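Local coordinates for fibronectin-binding protein BBK32 (Borrelia burgdorferi, PDB 6N1L) that inhibits the classical pathway of complement through this domain, probably by binding the initiating protease C1r, and probably also binds fibronectin, at residues Y34-F37 against S38-L41; R48-N51 against F52-A55; K63-K66 against E67-E70. One frame throughout, in Å; residues are numbered along the deposited sequence.

Contact 1 of 3, residues Y34-F37 against S38-L41; sequences YTLF and STKL
Ser38 OG lies over one face of the Tyr34 ring, 3.6 Å from CE1 and offset toward the rim. The same hydroxyl donates to Tyr34 O at 2.9 Å, from above the carbonyl plane (38° out of it), while Ser38 N reaches that oxygen from the opposite face. Two donors thus grip one carbonyl, and chi1 of -63°, with OG beside the backbone N and anti to the carbonyl carbon, turns the serine back onto the preceding turn. Leu36 O also takes two donors: Thr39 OG1 at 2.8 Å and Lys40 N at 3.2 Å. All this lies in regular alpha-helix, within the long helix 9-44 of an all-helical domain, with i to i+4 backbone bonds throughout. One turn round, Leu41 sets its CD1 over a face of the Phe37 ring, a CH-pi contact 4.1 Å from the centroid and 20° off the normal. Tyr123 of helix 122-147 meets the Phe37 ring edge-to-face, and its OH is hydrogen-bonded to Ser38 OG. Lys40, bent at chi2, runs its chain past Leu36, CE lying 3.9 Å from Leu36 CD1, and its NZ forms a salt bridge with Glu60.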
ATOM      1  N   TYR A  34       4.224  -4.616   7.872  1.00 25.09           N
ATOM      2  CA  TYR A  34       5.678  -4.650   7.840  1.00 28.91           C
ATOM      3  C   TYR A  34       6.276  -4.312   9.204  1.00 27.16           C
ATOM      4  O   TYR A  34       7.190  -4.999   9.669  1.00 28.14           O
ATOM      5  CB  TYR A  34       6.171  -3.682   6.773  1.00 24.16           C
ATOM      6  CG  TYR A  34       7.640  -3.379   6.862  1.00 28.49           C
ATOM      7  CD1 TYR A  34       8.585  -4.323   6.498  1.00 34.49           C
ATOM      8  CD2 TYR A  34       8.077  -2.128   7.289  1.00 30.91           C
ATOM      9  CE1 TYR A  34       9.953  -4.034   6.576  1.00 39.67           C
ATOM     10  CE2 TYR A  34       9.427  -1.832   7.367  1.00 34.59           C
ATOM     11  CZ  TYR A  34      10.354  -2.784   7.009  1.00 39.05           C
ATOM     12  OH  TYR A  34      11.697  -2.482   7.090  1.00 48.37           O
ATOM     13  N   THR A  35       5.747  -3.288   9.876  1.00 25.38           N
ATOM     14  CA  THR A  35       6.304  -2.898  11.173  1.00 29.93           C
ATOM     15  C   THR A  35       6.158  -4.027  12.187  1.00 30.48           C
ATOM     16  O   THR A  35       7.111  -4.380  12.901  1.00 28.45           O
ATOM     17  CB  THR A  35       5.604  -1.640  11.675  1.00 28.42           C
ATOM     18  OG1 THR A  35       5.917  -0.548  10.787  1.00 34.11           O
ATOM     19  CG2 THR A  35       6.069  -1.291  13.085  1.00 32.17           C
ATOM     20  N   LEU A  36       4.972  -4.631  12.228  1.00 27.44           N
ATOM     21  CA  LEU A  36       4.709  -5.730  13.151  1.00 26.38           C
ATOM     22  C   LEU A  36       5.583  -6.938  12.835  1.00 28.92           C
ATOM     23  O   LEU A  36       6.181  -7.536  13.743  1.00 28.72           O
ATOM     24  CB  LEU A  36       3.222  -6.094  13.107  1.00 26.91           C
ATOM     25  CG  LEU A  36       2.786  -7.092  14.192  1.00 28.53           C
ATOM     26  CD1 LEU A  36       2.970  -6.455  15.534  1.00 27.73           C
ATOM     27  CD2 LEU A  36       1.312  -7.475  13.983  1.00 27.43           C
ATOM     28  N   PHE A  37       5.654  -7.328  11.556  1.00 26.87           N
ATOM     29  CA  PHE A  37       6.519  -8.422  11.123  1.00 30.47           C
ATOM     30  C   PHE A  37       7.951  -8.181  11.594  1.00 32.54           C
ATOM     31  O   PHE A  37       8.576  -9.055  12.208  1.00 31.37           O
ATOM     32  CB  PHE A  37       6.429  -8.529   9.593  1.00 28.88           C
ATOM     33  CG  PHE A  37       7.072  -9.740   8.975  1.00 33.37           C
ATOM     34  CD1 PHE A  37       7.410 -10.858   9.710  1.00 33.09           C
ATOM     35  CD2 PHE A  37       7.320  -9.752   7.611  1.00 38.67           C
ATOM     36  CE1 PHE A  37       7.990 -11.950   9.097  1.00 33.75           C
ATOM     37  CE2 PHE A  37       7.900 -10.839   6.996  1.00 44.25           C
ATOM     38  CZ  PHE A  37       8.231 -11.944   7.739  1.00 39.65           C
ATOM     39  N   SER A  38       8.459  -6.962  11.357  1.00 32.02           N
ATOM     40  CA  SER A  38       9.816  -6.606  11.777  1.00 29.49           C
ATOM     41  C   SER A  38      10.043  -6.839  13.267  1.00 31.42           C
ATOM     42  O   SER A  38      11.084  -7.382  13.662  1.00 35.17           O
ATOM     43  CB  SER A  38      10.109  -5.145  11.428  1.00 36.20           C
ATOM     44  OG  SER A  38      10.070  -4.948  10.028  1.00 37.72           O
ATOM     45  N   THR A  39       9.079  -6.456  14.109  1.00 29.90           N
ATOM     46  CA  THR A  39       9.266  -6.625  15.548  1.00 34.90           C
ATOM     47  C   THR A  39       9.301  -8.096  15.953  1.00 34.79           C
ATOM     48  O   THR A  39      10.033  -8.453  16.882  1.00 33.29           O
ATOM     49  CB  THR A  39       8.194  -5.882  16.355  1.00 32.09           C
ATOM     50  OG1 THR A  39       6.900  -6.478  16.183  1.00 31.90           O
ATOM     51  CG2 THR A  39       8.144  -4.412  15.952  1.00 35.82           C
ATOM     52  N   LYS A  40       8.537  -8.962  15.274  1.00 31.39           N
ATOM     53  CA  LYS A  40       8.591 -10.389  15.592  1.00 32.41           C
ATOM     54  C   LYS A  40       9.949 -10.982  15.245  1.00 35.99           C
ATOM     55  O   LYS A  40      10.465 -11.845  15.971  1.00 34.72           O
ATOM     56  CB  LYS A  40       7.495 -11.155  14.848  1.00 33.80           C
ATOM     57  CG  LYS A  40       6.088 -10.685  15.058  1.00 32.71           C
ATOM     58  CD  LYS A  40       5.737 -10.480  16.512  1.00 29.44           C
ATOM     59  CE  LYS A  40       4.325  -9.975  16.635  1.00 34.58           C
ATOM     60  NZ  LYS A  40       3.966  -9.720  18.035  1.00 34.14           N
ATOM     61  N   LEU A  41      10.524 -10.558  14.116  1.00 32.31           N
ATOM     62  CA  LEU A  41      11.841 -11.029  13.715  1.00 35.13           C
ATOM     63  C   LEU A  41      12.902 -10.541  14.686  1.00 42.71           C
ATOM     64  O   LEU A  41      13.835 -11.283  15.023  1.00 40.13           O
ATOM     65  CB  LEU A  41      12.158 -10.559  12.289  1.00 33.11           C
ATOM     66  CG  LEU A  41      11.234 -11.113  11.194  1.00 36.05           C
ATOM     67  CD1 LEU A  41      11.480 -10.404   9.868  1.00 38.67           C
ATOM     68  CD2 LEU A  41      11.385 -12.620  11.020  1.00 37.89           C
TER

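Contact 2 of 3, residues R48-N51 against F52-A55; sequences RLDN and FAKA
From Asp50 onward the backbone passes from loop into helix 51-61, Lys54 N bonding to Asp50 O and Ala55 N to Asn51 O, both at 2.9 Å, as the first i to i+4 bonds across the contact. Asp50 is the N-cap. Its CG stands between the backbone N and the carbonyl carbon (chi1 70°), which carries OD1 forward to accept from Ala53 N at 2.8 Å; the N-H points at it with an angle of 159°, and the carboxylate oxygen is met nearly along its C-O axis. The Ala53 methyl packs against the same oxygen, CB to Asp50 OD1 3.2 Å. Lys54 folds back over the first turn, bent at chi3 and chi4, and lies side by side with Asn51. Its NZ donates to Asn51 OD1 at 2.8 Å, in the amide plane and on a lone pair, and adds a weak bond to Asp50 O. On the way the lysine chain passes Leu49, whose CB is 4.0 Å from Lys54 CG. With 6.1 Å between Asp50 OD1 and Lys54 NZ there is no direct ion pair: the carboxylate caps an amide and probably interacts favourably with the helix dipole, while neutral oxygens hold the lysine.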
ATOM      1  N   ARG A  48      17.294 -10.409  25.434  1.00 58.06           N
ATOM      2  CA  ARG A  48      16.613 -10.027  26.663  1.00 58.38           C
ATOM      3  C   ARG A  48      15.427 -10.926  26.995  1.00 55.69           C
ATOM      4  O   ARG A  48      15.009 -10.967  28.157  1.00 61.24           O
ATOM      5  CB  ARG A  48      16.127  -8.579  26.568  1.00 61.62           C
ATOM      6  CG  ARG A  48      17.119  -7.541  27.062  1.00 70.59           C
ATOM      7  CD  ARG A  48      17.159  -6.339  26.132  1.00 75.89           C
ATOM      8  NE  ARG A  48      18.280  -5.451  26.433  1.00 82.08           N
ATOM      9  CZ  ARG A  48      18.996  -4.816  25.511  1.00 82.59           C
ATOM     10  NH1 ARG A  48      18.709  -4.972  24.226  1.00 82.49           N
ATOM     11  NH2 ARG A  48      20.000  -4.026  25.874  1.00 83.99           N
ATOM     12  N   LEU A  49      14.876 -11.636  26.014  1.00 52.35           N
ATOM     13  CA  LEU A  49      13.642 -12.392  26.189  1.00 50.81           C
ATOM     14  C   LEU A  49      13.928 -13.848  26.528  1.00 45.96           C
ATOM     15  O   LEU A  49      14.930 -14.416  26.088  1.00 48.42           O
ATOM     16  CB  LEU A  49      12.789 -12.326  24.922  1.00 50.45           C
ATOM     17  CG  LEU A  49      12.502 -10.932  24.370  1.00 48.26           C
ATOM     18  CD1 LEU A  49      11.519 -11.020  23.215  1.00 47.42           C
ATOM     19  CD2 LEU A  49      11.971 -10.025  25.463  1.00 49.54           C
ATOM     20  N   ASP A  50      13.015 -14.460  27.285  1.00 42.32           N
ATOM     21  CA  ASP A  50      13.172 -15.861  27.650  1.00 47.39           C
ATOM     22  C   ASP A  50      12.706 -16.772  26.508  1.00 50.67           C
ATOM     23  O   ASP A  50      12.163 -16.323  25.489  1.00 47.54           O
ATOM     24  CB  ASP A  50      12.449 -16.170  28.974  1.00 45.10           C
ATOM     25  CG  ASP A  50      10.912 -16.130  28.879  1.00 53.78           C
ATOM     26  OD1 ASP A  50      10.324 -16.105  27.778  1.00 50.46           O
ATOM     27  OD2 ASP A  50      10.271 -16.149  29.955  1.00 57.69           O
ATOM     28  N   ASN A  51      12.928 -18.076  26.689  1.00 43.13           N
ATOM     29  CA  ASN A  51      12.723 -19.020  25.595  1.00 45.96           C
ATOM     30  C   ASN A  51      11.260 -19.113  25.193  1.00 43.48           C
ATOM     31  O   ASN A  51      10.945 -19.155  23.997  1.00 48.85           O
ATOM     32  CB  ASN A  51      13.259 -20.392  25.985  1.00 47.60           C
ATOM     33  CG  ASN A  51      14.763 -20.399  26.110  1.00 47.95           C
ATOM     34  OD1 ASN A  51      15.445 -19.617  25.454  1.00 49.71           O
ATOM     35  ND2 ASN A  51      15.290 -21.277  26.960  1.00 50.97           N
ATOM     36  N   PHE A  52      10.352 -19.149  26.174  1.00 39.87           N
ATOM     37  CA  PHE A  52       8.926 -19.137  25.866  1.00 41.31           C
ATOM     38  C   PHE A  52       8.577 -17.948  24.976  1.00 47.36           C
ATOM     39  O   PHE A  52       7.915 -18.102  23.942  1.00 44.60           O
ATOM     40  CB  PHE A  52       8.112 -19.108  27.161  1.00 42.72           C
ATOM     41  CG  PHE A  52       6.618 -19.159  26.951  1.00 46.69           C
ATOM     42  CD1 PHE A  52       6.005 -20.308  26.475  1.00 49.78           C
ATOM     43  CD2 PHE A  52       5.826 -18.064  27.259  1.00 47.56           C
ATOM     44  CE1 PHE A  52       4.626 -20.359  26.293  1.00 50.02           C
ATOM     45  CE2 PHE A  52       4.448 -18.102  27.078  1.00 45.29           C
ATOM     46  CZ  PHE A  52       3.848 -19.252  26.596  1.00 48.48           C
ATOM     47  N   ALA A  53       9.051 -16.754  25.348  1.00 40.67           N
ATOM     48  CA  ALA A  53       8.683 -15.553  24.606  1.00 44.88           C
ATOM     49  C   ALA A  53       9.282 -15.549  23.204  1.00 45.68           C
ATOM     50  O   ALA A  53       8.608 -15.162  22.242  1.00 43.28           O
ATOM     51  CB  ALA A  53       9.109 -14.304  25.377  1.00 47.29           C
ATOM     52  N   LYS A  54      10.545 -15.958  23.064  1.00 40.11           N
ATOM     53  CA  LYS A  54      11.145 -16.023  21.735  1.00 44.94           C
ATOM     54  C   LYS A  54      10.443 -17.056  20.863  1.00 46.06           C
ATOM     55  O   LYS A  54      10.292 -16.860  19.651  1.00 43.05           O
ATOM     56  CB  LYS A  54      12.628 -16.355  21.838  1.00 44.91           C
ATOM     57  CG  LYS A  54      13.516 -15.215  22.303  1.00 50.31           C
ATOM     58  CD  LYS A  54      14.983 -15.656  22.327  1.00 49.84           C
ATOM     59  CE  LYS A  54      15.329 -16.395  23.603  1.00 56.24           C
ATOM     60  NZ  LYS A  54      14.566 -17.674  23.717  1.00 62.15           N
ATOM     61  N   ALA A  55      10.027 -18.173  21.461  1.00 44.03           N
ATOM     62  CA  ALA A  55       9.319 -19.190  20.694  1.00 45.28           C
ATOM     63  C   ALA A  55       7.988 -18.663  20.191  1.00 43.10           C
ATOM     64  O   ALA A  55       7.580 -18.959  19.062  1.00 44.19           O
ATOM     65  CB  ALA A  55       9.105 -20.444  21.542  1.00 43.97           C
TER

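Contact 3 of 3, residues K63-K66 against E67-E70; sequences KFTK and EDLE
Thr65 and Asp68 cross at about a right angle, the threonine hydroxyl lying against the aspartate CB (Thr65 OG1 to Asp68 CB 3.1 Å). With OG1 set between the backbone N and the carbonyl carbon (chi1 64°), the hydroxyl accepts from Asp68 N at 2.9 Å, the N-H angle being 147°. The Asp68 carboxylate is linked weakly through OD2, by a water, to Thr65 O; the water lies 2.8 Å from Thr65 O. Glu67 bends at chi2 (86°), which curls its carboxylate back beside Thr65, OE1 sitting 3.5 Å from Thr65 CB. On another side of the turn Lys66 and Glu70 cross at a slant, and it is the aliphatic part of the lysine that meets the carboxylate, Lys66 CG to Glu70 OE1 3.8 Å. Their charged ends stay apart, with 5.2 Å between Lys66 NZ and Glu70 OE2, and NZ instead donates to Ile116 O of helix 93-117. Glu70 N bonds to Lys66 O at 2.8 Å, while Thr65 O receives weak bonds from Leu69 N and Asp68 N. Leu69 packs on Leu122 and Ile116. This is a threonine N-cap, its hydroxyl accepting from the N-H three residues on, at the start of helix 66-87 after the loop from helix 51-61.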
ATOM      1  N   LYS A  63       3.593 -16.589  10.805  1.00 30.11           N
ATOM      2  CA  LYS A  63       2.192 -16.498  10.418  1.00 31.93           C
ATOM      3  C   LYS A  63       1.940 -15.415   9.374  1.00 34.01           C
ATOM      4  O   LYS A  63       0.846 -15.369   8.804  1.00 37.05           O
ATOM      5  CB  LYS A  63       1.316 -16.260  11.649  1.00 32.55           C
ATOM      6  CG  LYS A  63       1.187 -17.485  12.558  1.00 34.88           C
ATOM      7  CD  LYS A  63       0.256 -17.193  13.719  1.00 40.04           C
ATOM      8  CE  LYS A  63       0.572 -18.070  14.921  1.00 43.40           C
ATOM      9  NZ  LYS A  63      -0.350 -17.807  16.069  1.00 41.11           N
ATOM     10  N   PHE A  64       2.922 -14.567   9.094  1.00 33.45           N
ATOM     11  CA  PHE A  64       2.775 -13.586   8.019  1.00 35.63           C
ATOM     12  C   PHE A  64       2.900 -14.283   6.666  1.00 35.63           C
ATOM     13  O   PHE A  64       3.821 -15.079   6.452  1.00 36.96           O
ATOM     14  CB  PHE A  64       3.838 -12.488   8.169  1.00 30.54           C
ATOM     15  CG  PHE A  64       3.646 -11.622   9.384  1.00 30.77           C
ATOM     16  CD1 PHE A  64       4.179 -11.987  10.615  1.00 30.30           C
ATOM     17  CD2 PHE A  64       2.896 -10.449   9.308  1.00 33.96           C
ATOM     18  CE1 PHE A  64       3.985 -11.194  11.732  1.00 29.22           C
ATOM     19  CE2 PHE A  64       2.694  -9.650  10.427  1.00 33.66           C
ATOM     20  CZ  PHE A  64       3.235 -10.028  11.649  1.00 33.70           C
ATOM     21  N   THR A  65       1.985 -13.972   5.736  1.00 36.26           N
ATOM     22  CA  THR A  65       1.940 -14.664   4.452  1.00 39.42           C
ATOM     23  C   THR A  65       2.187 -13.713   3.288  1.00 44.81           C
ATOM     24  O   THR A  65       1.810 -12.535   3.324  1.00 40.82           O
ATOM     25  CB  THR A  65       0.591 -15.372   4.231  1.00 40.61           C
ATOM     26  OG1 THR A  65      -0.476 -14.414   4.162  1.00 41.80           O
ATOM     27  CG2 THR A  65       0.301 -16.339   5.372  1.00 41.81           C
ATOM     28  N   LYS A  66       2.823 -14.252   2.245  1.00 44.28           N
ATOM     29  CA  LYS A  66       2.909 -13.541   0.975  1.00 45.75           C
ATOM     30  C   LYS A  66       1.537 -13.365   0.347  1.00 45.39           C
ATOM     31  O   LYS A  66       1.289 -12.356  -0.328  1.00 44.22           O
ATOM     32  CB  LYS A  66       3.841 -14.282   0.018  1.00 46.55           C
ATOM     33  CG  LYS A  66       3.975 -13.605  -1.337  1.00 49.03           C
ATOM     34  CD  LYS A  66       5.160 -14.135  -2.083  1.00 55.31           C
ATOM     35  CE  LYS A  66       6.004 -12.998  -2.593  1.00 51.60           C
ATOM     36  NZ  LYS A  66       7.366 -13.448  -2.939  1.00 52.99           N
ATOM     37  N   GLU A  67       0.638 -14.336   0.552  1.00 42.12           N
ATOM     38  CA  GLU A  67      -0.735 -14.199   0.077  1.00 44.37           C
ATOM     39  C   GLU A  67      -1.395 -12.947   0.641  1.00 42.04           C
ATOM     40  O   GLU A  67      -2.084 -12.219  -0.084  1.00 39.37           O
ATOM     41  CB  GLU A  67      -1.545 -15.443   0.451  1.00 50.70           C
ATOM     42  CG  GLU A  67      -1.218 -16.680  -0.385  1.00 56.81           C
ATOM     43  CD  GLU A  67      -0.038 -17.488   0.156  1.00 60.11           C
ATOM     44  OE1 GLU A  67       0.655 -17.017   1.088  1.00 53.91           O
ATOM     45  OE2 GLU A  67       0.194 -18.606  -0.357  1.00 62.76           O
ATOM     46  N   ASP A  68      -1.201 -12.680   1.937  1.00 40.50           N
ATOM     47  CA  ASP A  68      -1.809 -11.511   2.559  1.00 38.64           C
ATOM     48  C   ASP A  68      -1.234 -10.220   1.980  1.00 35.79           C
ATOM     49  O   ASP A  68      -1.970  -9.247   1.755  1.00 38.24           O
ATOM     50  CB  ASP A  68      -1.606 -11.569   4.070  1.00 40.94           C
ATOM     51  CG  ASP A  68      -2.057 -10.316   4.780  1.00 44.98           C
ATOM     52  OD1 ASP A  68      -3.279 -10.031   4.792  1.00 52.86           O
ATOM     53  OD2 ASP A  68      -1.181  -9.611   5.342  1.00 47.81           O
ATOM     54  N   LEU A  69       0.082 -10.188   1.758  1.00 34.45           N
ATOM     55  CA  LEU A  69       0.691  -9.020   1.124  1.00 36.37           C
ATOM     56  C   LEU A  69       0.143  -8.828  -0.286  1.00 40.82           C
ATOM     57  O   LEU A  69      -0.162  -7.697  -0.702  1.00 36.35           O
ATOM     58  CB  LEU A  69       2.214  -9.164   1.103  1.00 32.71           C
ATOM     59  CG  LEU A  69       3.018  -8.090   0.351  1.00 33.83           C
ATOM     60  CD1 LEU A  69       2.758  -6.718   0.959  1.00 34.72           C
ATOM     61  CD2 LEU A  69       4.517  -8.382   0.314  1.00 34.66           C
ATOM     62  N   GLU A  70      -0.015  -9.929  -1.025  1.00 36.03           N
ATOM     63  CA  GLU A  70      -0.499  -9.816  -2.401  1.00 41.05           C
ATOM     64  C   GLU A  70      -1.964  -9.397  -2.432  1.00 39.69           C
ATOM     65  O   GLU A  70      -2.372  -8.602  -3.300  1.00 38.48           O
ATOM     66  CB  GLU A  70      -0.260 -11.137  -3.143  1.00 41.23           C
ATOM     67  CG  GLU A  70       1.023 -11.136  -3.976  1.00 49.82           C
ATOM     68  CD  GLU A  70       1.594 -12.526  -4.244  1.00 56.29           C
ATOM     69  OE1 GLU A  70       1.025 -13.515  -3.738  1.00 55.07           O
ATOM     70  OE2 GLU A  70       2.615 -12.628  -4.968  1.00 58.31           O
TER
HETATM   71  O   HOH W   1       2.176 -10.554   5.261  1.00 34.85           O

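How the contacts relate
The three contacts follow one another along the chain without overlap. Contact 1 lies within helix 9-44, contact 2 at the start of helix 51-61, and contact 3 at the start of helix 66-87. Contact 2 is the most remote, about 32 Å from the chain's centre, with its own centre about 16 Å from that of contact 1 and 24 Å from that of contact 3; it touches neither. Contacts 1 and 3, with centres about 13 Å apart, do meet: the ring of Phe64, in the loop before helix 66-87, stacks on Phe37 and also packs against Leu36 and Lys40. The short helix 51-61 thus forms an outlying excursion, after which the chain returns to helix 9-44.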